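Local atomic coordinates of secretion activator protein, hypothetical (Brucella abortus bv. 1 str. 9-941, PDB entry 7DNP), a protein that probably cleaves the glycan strands of peptidoglycan as a muramidase (autolysin) of glycosyl hydrolase family 108, serving the type IV secretion system of Brucella. Residues A137-L142 / S157-V162; I130-C135 / R161-A166; I35-L40 / V48-V53. All blocks are in the same frame, centred on the assembly; numbering follows the deposited sequence.

Contact 1. Residues A137-L142 / S157-V162; sequences ARLAWL and SRVSRV. With H9U ((2R)-2-[[(2S)-2-[[(2R)-2-[(2R,3S,4R,5R,6S)-5-acetamido-3-[(2S,3R,4R,5S,6R)-3-acetamido-6-(hydroxymethyl)-4,5-bis(oxidanyl)oxan-2-yl]oxy-2-(hydroxymethyl)-6-oxidanyl-oxan-4-yl]oxypropanoyl]amino]propanoyl]amino]pentanedioic acid), chain B.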
loop_
_atom_site.group_PDB
_atom_site.type_symbol
_atom_site.label_atom_id
_atom_site.label_comp_id
_atom_site.label_asym_id
_atom_site.label_seq_id
_atom_site.Cartn_x
_atom_site.Cartn_y
_atom_site.Cartn_z
ATOM N N ALA A 137 -12.444 -6.273 1.353
ATOM C CA ALA A 137 -11.707 -7.203 2.205
ATOM C C ALA A 137 -10.736 -6.473 3.123
ATOM O O ALA A 137 -10.472 -6.930 4.241
ATOM C CB ALA A 137 -10.962 -8.220 1.339
ATOM N N ARG A 138 -10.196 -5.340 2.670
ATOM C CA ARG A 138 -9.317 -4.544 3.520
ATOM C C ARG A 138 -10.089 -3.944 4.687
ATOM O O ARG A 138 -9.630 -3.982 5.837
ATOM C CB ARG A 138 -8.653 -3.450 2.683
ATOM C CG ARG A 138 -7.739 -2.512 3.453
ATOM C CD ARG A 138 -7.139 -1.489 2.498
ATOM N NE ARG A 138 -6.230 -0.566 3.166
ATOM C CZ ARG A 138 -5.643 0.459 2.562
ATOM N NH1 ARG A 138 -5.876 0.688 1.276
ATOM N NH2 ARG A 138 -4.837 1.261 3.244
ATOM N N LEU A 139 -11.268 -3.383 4.406
ATOM C CA LEU A 139 -12.101 -2.815 5.463
ATOM C C LEU A 139 -12.510 -3.876 6.476
ATOM O O LEU A 139 -12.474 -3.637 7.689
ATOM C CB LEU A 139 -13.343 -2.161 4.856
ATOM C CG LEU A 139 -13.181 -0.730 4.343
ATOM C CD1 LEU A 139 -14.344 -0.353 3.431
ATOM C CD2 LEU A 139 -13.074 0.233 5.515
ATOM N N ALA A 140 -12.910 -5.054 5.993
ATOM C CA ALA A 140 -13.299 -6.132 6.894
ATOM C C ALA A 140 -12.128 -6.572 7.766
ATOM O O ALA A 140 -12.309 -6.904 8.944
ATOM C CB ALA A 140 -13.846 -7.315 6.090
ATOM N N TRP A 141 -10.916 -6.576 7.206
ATOM C CA TRP A 141 -9.755 -6.984 7.990
ATOM C C TRP A 141 -9.377 -5.921 9.017
ATOM O O TRP A 141 -9.017 -6.252 10.152
ATOM C CB TRP A 141 -8.576 -7.293 7.066
ATOM C CG TRP A 141 -7.313 -7.625 7.803
ATOM C CD1 TRP A 141 -6.994 -8.815 8.401
ATOM C CD2 TRP A 141 -6.199 -6.752 8.026
ATOM N NE1 TRP A 141 -5.751 -8.732 8.981
ATOM C CE2 TRP A 141 -5.241 -7.479 8.764
ATOM C CE3 TRP A 141 -5.920 -5.429 7.672
ATOM C CZ2 TRP A 141 -4.024 -6.924 9.155
ATOM C CZ3 TRP A 141 -4.706 -4.881 8.062
ATOM C CH2 TRP A 141 -3.776 -5.628 8.795
ATOM N N LEU A 142 -9.460 -4.639 8.644
ATOM C CA LEU A 142 -9.116 -3.577 9.583
ATOM C C LEU A 142 -10.056 -3.554 10.782
ATOM O O LEU A 142 -9.632 -3.219 11.895
ATOM C CB LEU A 142 -9.130 -2.222 8.874
ATOM C CG LEU A 142 -8.033 -1.981 7.833
ATOM C CD1 LEU A 142 -8.347 -0.752 6.989
ATOM C CD2 LEU A 142 -6.671 -1.849 8.498
ATOM N N SER A 157 -12.131 6.436 5.565
ATOM C CA SER A 157 -12.037 7.512 4.586
ATOM C C SER A 157 -10.858 7.293 3.643
ATOM O O SER A 157 -10.958 7.565 2.441
ATOM C CB SER A 157 -11.930 8.854 5.317
ATOM O OG SER A 157 -11.704 9.920 4.419
ATOM N N ARG A 158 -9.742 6.781 4.168
ATOM C CA ARG A 158 -8.583 6.497 3.329
ATOM C C ARG A 158 -8.908 5.444 2.276
ATOM O O ARG A 158 -8.569 5.605 1.098
ATOM C CB ARG A 158 -7.406 6.045 4.198
ATOM C CG ARG A 158 -6.245 5.460 3.408
ATOM C CD ARG A 158 -5.071 5.120 4.315
ATOM N NE ARG A 158 -3.890 4.744 3.543
ATOM C CZ ARG A 158 -2.642 4.842 3.993
ATOM N NH1 ARG A 158 -2.407 5.309 5.214
ATOM N NH2 ARG A 158 -1.624 4.479 3.220
ATOM N N VAL A 159 -9.568 4.353 2.680
ATOM C CA VAL A 159 -9.891 3.290 1.730
ATOM C C VAL A 159 -10.833 3.807 0.653
ATOM O O VAL A 159 -10.687 3.476 -0.531
ATOM C CB VAL A 159 -10.481 2.068 2.459
ATOM C CG1 VAL A 159 -10.865 0.987 1.453
ATOM C CG2 VAL A 159 -9.486 1.516 3.469
ATOM N N SER A 160 -11.801 4.641 1.042
ATOM C CA SER A 160 -12.734 5.198 0.071
ATOM C C SER A 160 -12.007 6.011 -0.995
ATOM O O SER A 160 -12.314 5.899 -2.189
ATOM C CB SER A 160 -13.780 6.056 0.783
ATOM O OG SER A 160 -14.721 6.575 -0.139
ATOM N N ARG A 161 -11.033 6.826 -0.587
ATOM C CA ARG A 161 -10.293 7.633 -1.552
ATOM C C ARG A 161 -9.412 6.766 -2.440
ATOM O O ARG A 161 -9.255 7.045 -3.635
ATOM C CB ARG A 161 -9.450 8.682 -0.828
ATOM C CG ARG A 161 -8.908 9.757 -1.747
ATOM C CD ARG A 161 -7.511 10.203 -1.324
ATOM N NE ARG A 161 -7.381 10.333 0.125
ATOM C CZ ARG A 161 -6.561 9.595 0.869
ATOM N NH1 ARG A 161 -5.799 8.669 0.299
ATOM N NH2 ARG A 161 -6.505 9.781 2.183
ATOM N N VAL A 162 -8.820 5.716 -1.866
ATOM C CA VAL A 162 -8.010 4.782 -2.644
ATOM C C VAL A 162 -8.871 4.040 -3.660
ATOM O O VAL A 162 -8.479 3.873 -4.822
ATOM C CB VAL A 162 -7.283 3.811 -1.693
ATOM C CG1 VAL A 162 -6.658 2.644 -2.467
ATOM C CG2 VAL A 162 -6.238 4.556 -0.881
HETATM C C22 H9U B . 1.792 2.870 8.535
HETATM C C24 H9U B . 0.018 3.903 9.872
HETATM C C26 H9U B . 2.065 4.246 7.895
HETATM C C28 H9U B . 0.388 5.288 9.316
HETATM C C23 H9U B . 1.179 2.987 9.879
HETATM C C25 H9U B . 2.998 0.887 8.080
HETATM C C27 H9U B . 4.327 0.560 7.357
HETATM C C29 H9U B . 4.346 -0.847 6.893
HETATM C C30 H9U B . 4.029 -1.800 7.974
HETATM C C31 H9U B . 2.662 -1.456 8.582
HETATM C C32 H9U B . 0.607 1.300 11.615
HETATM C C33 H9U B . 2.386 4.086 6.442
HETATM C C34 H9U B . 2.283 -2.443 9.645
HETATM C C35 H9U B . -1.969 3.920 11.447
HETATM C C36 H9U B . -0.606 0.381 11.697
HETATM C C37 H9U B . 5.597 2.298 5.861
HETATM C C38 H9U B . 1.847 0.602 12.148
HETATM C C39 H9U B . -2.445 -0.867 10.493
HETATM C C40 H9U B . -2.574 4.138 12.830
HETATM C C41 H9U B . 5.558 3.125 4.577
HETATM C C42 H9U B . -1.908 -2.294 10.483
HETATM C C43 H9U B . -1.040 -4.285 11.812
HETATM C C44 H9U B . -3.302 -0.649 9.261
HETATM C C45 H9U B . 0.476 -4.220 11.929
HETATM C C46 H9U B . -1.577 -5.003 13.042
HETATM C C47 H9U B . -1.635 -6.513 12.821
HETATM C C48 H9U B . -2.220 -7.233 14.033
HETATM N N18 H9U B . -0.556 4.119 11.235
HETATM N N19 H9U B . 4.456 1.439 6.150
HETATM N N20 H9U B . -1.288 0.011 10.451
HETATM N N21 H9U B . -1.569 -2.929 11.762
HETATM O O01 H9U B . 3.041 2.149 8.651
HETATM O O02 H9U B . 0.929 5.172 7.964
HETATM O O03 H9U B . 2.699 -0.099 9.132
HETATM O O04 H9U B . 0.749 1.614 10.245
HETATM O O05 H9U B . 1.340 5.860 10.118
HETATM O O06 H9U B . 5.662 -1.181 6.307
HETATM O O07 H9U B . 3.987 -3.139 7.448
HETATM O O08 H9U B . 2.497 5.378 5.907
HETATM O O09 H9U B . 3.235 -2.409 10.671
HETATM O O10 H9U B . -2.666 3.584 10.546
HETATM O O11 H9U B . -0.996 -0.019 12.740
HETATM O O12 H9U B . 6.542 2.364 6.582
HETATM O O13 H9U B . -1.761 -2.857 9.447
HETATM O O14 H9U B . 1.185 -5.099 11.367
HETATM O O15 H9U B . 1.015 -3.289 12.586
HETATM O O16 H9U B . -2.598 -6.564 15.032
HETATM O O17 H9U B . -2.319 -8.490 14.027
#
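Leu139 and Val159 mark the closest backbone approach of two antiparallel helical segments, 137-142 and 157-162, whose axes run 10.7 Å apart at 169°. At this spacing the side chains, not the backbones, make the contact. Val159 supplies both of its methyls: CG1 lies 4.1 Å from Leu139 CG, while CG2 sits over one face of the Arg138 guanidinium, offset toward its rim, and also reaches Leu142 CD1. Val159 CG2 is 3.9 Å from Arg138 NE. Arg138 can run past the valine because its chain is fully extended, starting with CG anti to the backbone N (chi1 178°).

Beyond the valine the two arginines meet, their side chains crossing at about a right angle and their guanidinium planes 66° apart. Arg138 NH2 comes within 3.6 Å of Arg158 NE, a pairing of like charges that no bond between the two segments offsets. The compensation probably comes from helix 82-93, where Asp88 OD2 forms salt bridges with both Arg138 NH1 and Arg158 NE. On the ligand side, Leu142 CD2 touches the methyl C44 of the bound muropeptide at 3.7 Å, and the six-membered edge of the Trp141 indole meets the ligand carbonyl O13 in its plane, with CH2 at 3.5 Å. These two residues line the pocket along the peptide stem. Beside this apolar seam, one carboxylate facing two guanidinium groups would offset much of their repulsion, and it ties helix 82-93 to both helices of the pair.

Contact 2. Residues I130-C135 / R161-A166; sequences IINELC and RVRSRA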
loop_
_atom_site.group_PDB
_atom_site.type_symbol
_atom_site.label_atom_id
_atom_site.label_comp_id
_atom_site.label_asym_id
_atom_site.label_seq_id
_atom_site.Cartn_x
_atom_site.Cartn_y
_atom_site.Cartn_z
ATOM N N ILE A 130 -11.889 -6.741 -8.957
ATOM C CA ILE A 130 -10.781 -6.976 -8.034
ATOM C C ILE A 130 -10.599 -5.783 -7.106
ATOM O O ILE A 130 -10.436 -5.942 -5.888
ATOM C CB ILE A 130 -9.488 -7.280 -8.813
ATOM C CG1 ILE A 130 -9.629 -8.585 -9.598
ATOM C CG2 ILE A 130 -8.292 -7.340 -7.863
ATOM C CD1 ILE A 130 -8.349 -9.023 -10.279
ATOM N N ILE A 131 -10.641 -4.570 -7.665
ATOM C CA ILE A 131 -10.436 -3.363 -6.866
ATOM C C ILE A 131 -11.490 -3.259 -5.772
ATOM O O ILE A 131 -11.173 -2.996 -4.605
ATOM C CB ILE A 131 -10.440 -2.114 -7.764
ATOM C CG1 ILE A 131 -9.204 -2.097 -8.668
ATOM C CG2 ILE A 131 -10.513 -0.849 -6.908
ATOM C CD1 ILE A 131 -9.312 -1.121 -9.825
ATOM N N ASN A 132 -12.763 -3.460 -6.135
ATOM C CA ASN A 132 -13.835 -3.324 -5.152
ATOM C C ASN A 132 -13.747 -4.409 -4.091
ATOM O O ASN A 132 -13.920 -4.131 -2.896
ATOM C CB ASN A 132 -15.200 -3.356 -5.839
ATOM C CG ASN A 132 -15.558 -2.028 -6.476
ATOM O OD1 ASN A 132 -15.479 -0.983 -5.837
ATOM N ND2 ASN A 132 -15.940 -2.061 -7.748
ATOM N N GLU A 133 -13.473 -5.650 -4.501
ATOM C CA GLU A 133 -13.436 -6.743 -3.534
ATOM C C GLU A 133 -12.221 -6.648 -2.620
ATOM O O GLU A 133 -12.307 -7.016 -1.443
ATOM C CB GLU A 133 -13.461 -8.086 -4.257
ATOM C CG GLU A 133 -14.852 -8.460 -4.738
ATOM C CD GLU A 133 -14.877 -9.744 -5.524
ATOM O OE1 GLU A 133 -14.032 -10.622 -5.257
ATOM O OE2 GLU A 133 -15.751 -9.876 -6.406
ATOM N N LEU A 134 -11.088 -6.156 -3.135
ATOM C CA LEU A 134 -9.910 -5.986 -2.289
ATOM C C LEU A 134 -10.118 -4.872 -1.270
ATOM O O LEU A 134 -9.743 -5.015 -0.100
ATOM C CB LEU A 134 -8.676 -5.704 -3.147
ATOM C CG LEU A 134 -7.365 -5.444 -2.393
ATOM C CD1 LEU A 134 -6.912 -6.680 -1.615
ATOM C CD2 LEU A 134 -6.275 -4.979 -3.349
ATOM N N CYS A 135 -10.719 -3.755 -1.690
ATOM C CA CYS A 135 -10.968 -2.672 -0.745
ATOM C C CYS A 135 -11.996 -3.079 0.311
ATOM O O CYS A 135 -11.877 -2.688 1.479
ATOM C CB CYS A 135 -11.402 -1.415 -1.498
ATOM S SG CYS A 135 -10.059 -0.673 -2.493
ATOM N N ARG A 161 -11.033 6.826 -0.587
ATOM C CA ARG A 161 -10.293 7.633 -1.552
ATOM C C ARG A 161 -9.412 6.766 -2.440
ATOM O O ARG A 161 -9.255 7.045 -3.635
ATOM C CB ARG A 161 -9.450 8.682 -0.828
ATOM C CG ARG A 161 -8.908 9.757 -1.747
ATOM C CD ARG A 161 -7.511 10.203 -1.324
ATOM N NE ARG A 161 -7.381 10.333 0.125
ATOM C CZ ARG A 161 -6.561 9.595 0.869
ATOM N NH1 ARG A 161 -5.799 8.669 0.299
ATOM N NH2 ARG A 161 -6.505 9.781 2.183
ATOM N N VAL A 162 -8.820 5.716 -1.866
ATOM C CA VAL A 162 -8.010 4.782 -2.644
ATOM C C VAL A 162 -8.871 4.040 -3.660
ATOM O O VAL A 162 -8.479 3.873 -4.822
ATOM C CB VAL A 162 -7.283 3.811 -1.693
ATOM C CG1 VAL A 162 -6.658 2.644 -2.467
ATOM C CG2 VAL A 162 -6.238 4.556 -0.881
ATOM N N ARG A 163 -10.050 3.575 -3.237
ATOM C CA ARG A 163 -10.936 2.855 -4.145
ATOM C C ARG A 163 -11.325 3.728 -5.330
ATOM O O ARG A 163 -11.343 3.262 -6.474
ATOM C CB ARG A 163 -12.183 2.384 -3.394
ATOM C CG ARG A 163 -13.160 1.584 -4.250
ATOM C CD ARG A 163 -14.535 1.491 -3.598
ATOM N NE ARG A 163 -14.455 0.982 -2.232
ATOM C CZ ARG A 163 -14.766 -0.260 -1.871
ATOM N NH1 ARG A 163 -15.181 -1.126 -2.776
ATOM N NH2 ARG A 163 -14.660 -0.637 -0.602
ATOM N N SER A 164 -11.625 5.004 -5.077
ATOM C CA SER A 164 -12.010 5.914 -6.154
ATOM C C SER A 164 -10.869 6.119 -7.142
ATOM O O SER A 164 -11.057 5.994 -8.361
ATOM C CB SER A 164 -12.459 7.254 -5.570
ATOM O OG SER A 164 -12.866 8.150 -6.590
ATOM N N ARG A 165 -9.670 6.425 -6.634
ATOM C CA ARG A 165 -8.542 6.645 -7.531
ATOM C C ARG A 165 -8.155 5.365 -8.263
ATOM O O ARG A 165 -7.769 5.412 -9.436
ATOM C CB ARG A 165 -7.345 7.205 -6.764
ATOM C CG ARG A 165 -6.264 7.793 -7.676
ATOM C CD ARG A 165 -5.184 8.537 -6.902
ATOM N NE ARG A 165 -5.713 9.683 -6.166
ATOM C CZ ARG A 165 -5.822 9.732 -4.840
ATOM N NH1 ARG A 165 -5.446 8.695 -4.093
ATOM N NH2 ARG A 165 -6.310 10.821 -4.260
ATOM N N ALA A 166 -8.254 4.210 -7.597
ATOM C CA ALA A 166 -7.893 2.957 -8.256
ATOM C C ALA A 166 -8.834 2.656 -9.418
ATOM O O ALA A 166 -8.386 2.333 -10.524
ATOM C CB ALA A 166 -7.893 1.806 -7.253
#
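A buried packing of two antiparallel helices, 127-142 and 148-170, consecutive in the chain, brings Ile131 against Ala166, with Asn132 and Arg163 at its polar margin. The segment axes are 10.0 Å apart, and the small Ala166 lets Ile131 come in closely: CG2 rests 3.7 Å from Ala166 CB, while CD1 reaches the alanine carbonyl O at 3.6 Å. Cys135 adds its sulfur, with SG 3.8 Å from Arg163 CB.

Such a pair is an antiparallel helical hairpin, here within an almost wholly helical region assigned in large part to the predicted peptidoglycan domain; Leu134 of the same helix as Ile131 turns to Thr86 of helix 82-93 and Met101 of helix 95-106.

Arg163 reaches across to helix 127-142. Its chain bends at chi3 (-53°), which turns NE out of the extended line. NH1 then donates to Asn132 OD1 at 3.1 Å, with an N-H...O angle of 160°; it arrives in the carbonyl plane on a lone pair, and the amide and guanidinium planes are nearly coplanar. The same nitrogen makes a weak bond of 3.3 Å to the backbone O of Asn132. Cys135 CB lies over one guanidinium face, offset toward the rim, 3.5 Å from Arg163 NH2. That nitrogen also forms a salt bridge with Asp136 OD1, one residue beyond the segment.

Contact 3. Residues I35-L40 / V48-V53; sequences ITLATL and VSKAEV. With H9U ((2R)-2-[[(2S)-2-[[(2R)-2-[(2R,3S,4R,5R,6S)-5-acetamido-3-[(2S,3R,4R,5S,6R)-3-acetamido-6-(hydroxymethyl)-4,5-bis(oxidanyl)oxan-2-yl]oxy-2-(hydroxymethyl)-6-oxidanyl-oxan-4-yl]oxypropanoyl]amino]propanoyl]amino]pentanedioic acid), chain B.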
loop_
_atom_site.group_PDB
_atom_site.type_symbol
_atom_site.label_atom_id
_atom_site.label_comp_id
_atom_site.label_asym_id
_atom_site.label_seq_id
_atom_site.Cartn_x
_atom_site.Cartn_y
_atom_site.Cartn_z
ATOM N N ILE A 35 6.959 7.005 5.987
ATOM C CA ILE A 35 7.945 5.963 6.255
ATOM C C ILE A 35 8.148 5.839 7.761
ATOM O O ILE A 35 8.501 6.817 8.430
ATOM C CB ILE A 35 9.272 6.267 5.545
ATOM C CG1 ILE A 35 9.039 6.450 4.044
ATOM C CG2 ILE A 35 10.286 5.162 5.808
ATOM C CD1 ILE A 35 8.712 5.165 3.326
ATOM N N THR A 36 7.942 4.634 8.296
ATOM C CA THR A 36 8.097 4.408 9.725
ATOM C C THR A 36 9.548 4.089 10.066
ATOM O O THR A 36 10.392 3.860 9.193
ATOM C CB THR A 36 7.213 3.261 10.211
ATOM O OG1 THR A 36 7.755 2.013 9.753
ATOM C CG2 THR A 36 5.788 3.422 9.704
ATOM N N LEU A 37 9.823 4.052 11.372
ATOM C CA LEU A 37 11.180 3.791 11.835
ATOM C C LEU A 37 11.618 2.374 11.491
ATOM O O LEU A 37 12.768 2.153 11.089
ATOM C CB LEU A 37 11.270 4.038 13.340
ATOM C CG LEU A 37 12.661 3.977 13.964
ATOM C CD1 LEU A 37 12.812 5.079 14.998
ATOM C CD2 LEU A 37 12.910 2.615 14.588
ATOM N N ALA A 38 10.717 1.400 11.641
ATOM C CA ALA A 38 11.064 0.014 11.347
ATOM C C ALA A 38 11.355 -0.172 9.866
ATOM O O ALA A 38 12.240 -0.947 9.487
ATOM C CB ALA A 38 9.933 -0.916 11.787
ATOM N N THR A 39 10.624 0.540 9.013
ATOM C CA THR A 39 10.860 0.428 7.579
ATOM C C THR A 39 12.196 1.050 7.193
ATOM O O THR A 39 12.933 0.488 6.377
ATOM C CB THR A 39 9.702 1.068 6.816
ATOM O OG1 THR A 39 8.516 0.293 7.034
ATOM C CG2 THR A 39 9.991 1.128 5.315
ATOM N N LEU A 40 12.539 2.200 7.783
ATOM C CA LEU A 40 13.850 2.783 7.515
ATOM C C LEU A 40 14.957 1.899 8.075
ATOM O O LEU A 40 16.036 1.786 7.484
ATOM C CB LEU A 40 13.939 4.190 8.108
ATOM C CG LEU A 40 15.224 4.969 7.798
ATOM C CD1 LEU A 40 15.501 4.989 6.297
ATOM C CD2 LEU A 40 15.132 6.391 8.337
ATOM N N VAL A 48 17.441 2.291 13.347
ATOM C CA VAL A 48 17.722 3.715 13.220
ATOM C C VAL A 48 17.055 4.477 14.357
ATOM O O VAL A 48 16.155 3.981 15.038
ATOM C CB VAL A 48 17.271 4.277 11.855
ATOM C CG1 VAL A 48 17.948 3.527 10.708
ATOM C CG2 VAL A 48 15.753 4.227 11.734
ATOM N N SER A 49 17.501 5.715 14.544
ATOM C CA SER A 49 16.972 6.621 15.549
ATOM C C SER A 49 15.813 7.447 14.994
ATOM O O SER A 49 15.582 7.514 13.784
ATOM C CB SER A 49 18.082 7.544 16.043
ATOM O OG SER A 49 18.339 8.550 15.080
ATOM N N LYS A 50 15.083 8.095 15.907
ATOM C CA LYS A 50 14.025 9.014 15.497
ATOM C C LYS A 50 14.584 10.168 14.673
ATOM O O LYS A 50 13.942 10.634 13.723
ATOM C CB LYS A 50 13.280 9.544 16.725
ATOM C CG LYS A 50 12.025 8.753 17.071
ATOM C CD LYS A 50 11.509 9.091 18.464
ATOM C CE LYS A 50 10.092 9.638 18.402
ATOM N NZ LYS A 50 9.422 9.635 19.735
ATOM N N ALA A 51 15.780 10.649 15.026
ATOM C CA ALA A 51 16.394 11.727 14.253
ATOM C C ALA A 51 16.660 11.303 12.816
ATOM O O ALA A 51 16.562 12.126 11.897
ATOM C CB ALA A 51 17.696 12.179 14.920
ATOM N N GLU A 52 17.001 10.031 12.602
ATOM C CA GLU A 52 17.247 9.552 11.246
ATOM C C GLU A 52 15.962 9.546 10.427
ATOM O O GLU A 52 15.973 9.891 9.241
ATOM C CB GLU A 52 17.879 8.157 11.290
ATOM C CG GLU A 52 19.391 8.176 11.532
ATOM C CD GLU A 52 19.958 6.813 11.897
ATOM O OE1 GLU A 52 19.745 6.354 13.041
ATOM O OE2 GLU A 52 20.616 6.195 11.031
ATOM N N VAL A 53 14.842 9.163 11.046
ATOM C CA VAL A 53 13.551 9.255 10.370
ATOM C C VAL A 53 13.217 10.709 10.066
ATOM O O VAL A 53 12.763 11.044 8.965
ATOM C CB VAL A 53 12.457 8.583 11.218
ATOM C CG1 VAL A 53 11.081 8.819 10.606
ATOM C CG2 VAL A 53 12.739 7.096 11.346
HETATM C C22 H9U B . 1.792 2.870 8.535
HETATM C C24 H9U B . 0.018 3.903 9.872
HETATM C C26 H9U B . 2.065 4.246 7.895
HETATM C C28 H9U B . 0.388 5.288 9.316
HETATM C C23 H9U B . 1.179 2.987 9.879
HETATM C C25 H9U B . 2.998 0.887 8.080
HETATM C C27 H9U B . 4.327 0.560 7.357
HETATM C C29 H9U B . 4.346 -0.847 6.893
HETATM C C30 H9U B . 4.029 -1.800 7.974
HETATM C C31 H9U B . 2.662 -1.456 8.582
HETATM C C32 H9U B . 0.607 1.300 11.615
HETATM C C33 H9U B . 2.386 4.086 6.442
HETATM C C34 H9U B . 2.283 -2.443 9.645
HETATM C C35 H9U B . -1.969 3.920 11.447
HETATM C C36 H9U B . -0.606 0.381 11.697
HETATM C C37 H9U B . 5.597 2.298 5.861
HETATM C C38 H9U B . 1.847 0.602 12.148
HETATM C C39 H9U B . -2.445 -0.867 10.493
HETATM C C40 H9U B . -2.574 4.138 12.830
HETATM C C41 H9U B . 5.558 3.125 4.577
HETATM C C42 H9U B . -1.908 -2.294 10.483
HETATM C C43 H9U B . -1.040 -4.285 11.812
HETATM C C44 H9U B . -3.302 -0.649 9.261
HETATM C C45 H9U B . 0.476 -4.220 11.929
HETATM C C46 H9U B . -1.577 -5.003 13.042
HETATM C C47 H9U B . -1.635 -6.513 12.821
HETATM C C48 H9U B . -2.220 -7.233 14.033
HETATM N N18 H9U B . -0.556 4.119 11.235
HETATM N N19 H9U B . 4.456 1.439 6.150
HETATM N N20 H9U B . -1.288 0.011 10.451
HETATM N N21 H9U B . -1.569 -2.929 11.762
HETATM O O01 H9U B . 3.041 2.149 8.651
HETATM O O02 H9U B . 0.929 5.172 7.964
HETATM O O03 H9U B . 2.699 -0.099 9.132
HETATM O O04 H9U B . 0.749 1.614 10.245
HETATM O O05 H9U B . 1.340 5.860 10.118
HETATM O O06 H9U B . 5.662 -1.181 6.307
HETATM O O07 H9U B . 3.987 -3.139 7.448
HETATM O O08 H9U B . 2.497 5.378 5.907
HETATM O O09 H9U B . 3.235 -2.409 10.671
HETATM O O10 H9U B . -2.666 3.584 10.546
HETATM O O11 H9U B . -0.996 -0.019 12.740
HETATM O O12 H9U B . 6.542 2.364 6.582
HETATM O O13 H9U B . -1.761 -2.857 9.447
HETATM O O14 H9U B . 1.185 -5.099 11.367
HETATM O O15 H9U B . 1.015 -3.289 12.586
HETATM O O16 H9U B . -2.598 -6.564 15.032
HETATM O O17 H9U B . -2.319 -8.490 14.027
#
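Thr39 OG1 donates a hydrogen bond of 2.9 Å to the acetamido oxygen O12 of the bound muropeptide, an oxygen on which several donors converge. Thr36 N gives it a second bond, 3.2 Å long at an N-H...O angle of 164°, and Thr36 OG1 a weak third. The ligand hydroxyl O06 in turn donates weakly to Thr39 OG1, which is also hydrogen-bonded to Tyr69. Ile35 CD1 lies 4.0 Å from C41, so the methyl of the same N-acetyl group is also touched.

Across the contact with 48-53 the packing is apolar. Leu37 has its CG anti to the backbone N (chi1 -173°), which carries that atom out to Val48, 3.8 Å from its CG2; the two side chains slide past each other in opposite directions, and both leucine methyls approach Val48 O. Leu40 crosses Val48 at about a right angle, and its CD2 lies 3.9 Å from Val53 CG2. That valine methyl also rests against Leu37 CA.

Segment 48-53 is capped where its helix begins, Ser49 being the N-cap. Ser49 N donates to Glu52 OE1 at 2.8 Å from above the carboxylate plane, and Glu52 N returns a bond to Ser49 OG, while Glu52 OE2 forms a salt bridge with Arg46. Reciprocal bonds of this kind define a capping box, here at the start of helix 50-54, and the short helix it opens packs behind the strand-to-helix turn that holds the sugar's acetamido group in the muramidase part.

How the contacts relate
Contacts 1 and 2 are successive levels of one helix pair, 127-142 with 148-170; their centres lie 8 Å apart, they share Arg161 and Val162, and they touch where Val159 CG1 packs 3.8 Å from Cys135 O. Of these two levels contact 1 reaches the ligand, whereas the side chain of Cys135 in contact 2 stays about 13 Å from it. Contact 3 belongs to the glycosyl hydrolase part of the chain, its centre 26 Å from that of contact 1 and its nearest atoms about 9 Å away. The muropeptide spans that gap: contact 3 meets a sugar acetamido group, contact 1 the peptide stem, so one pocket draws on segments from both the hydrolase and the peptidoglycan-domain parts.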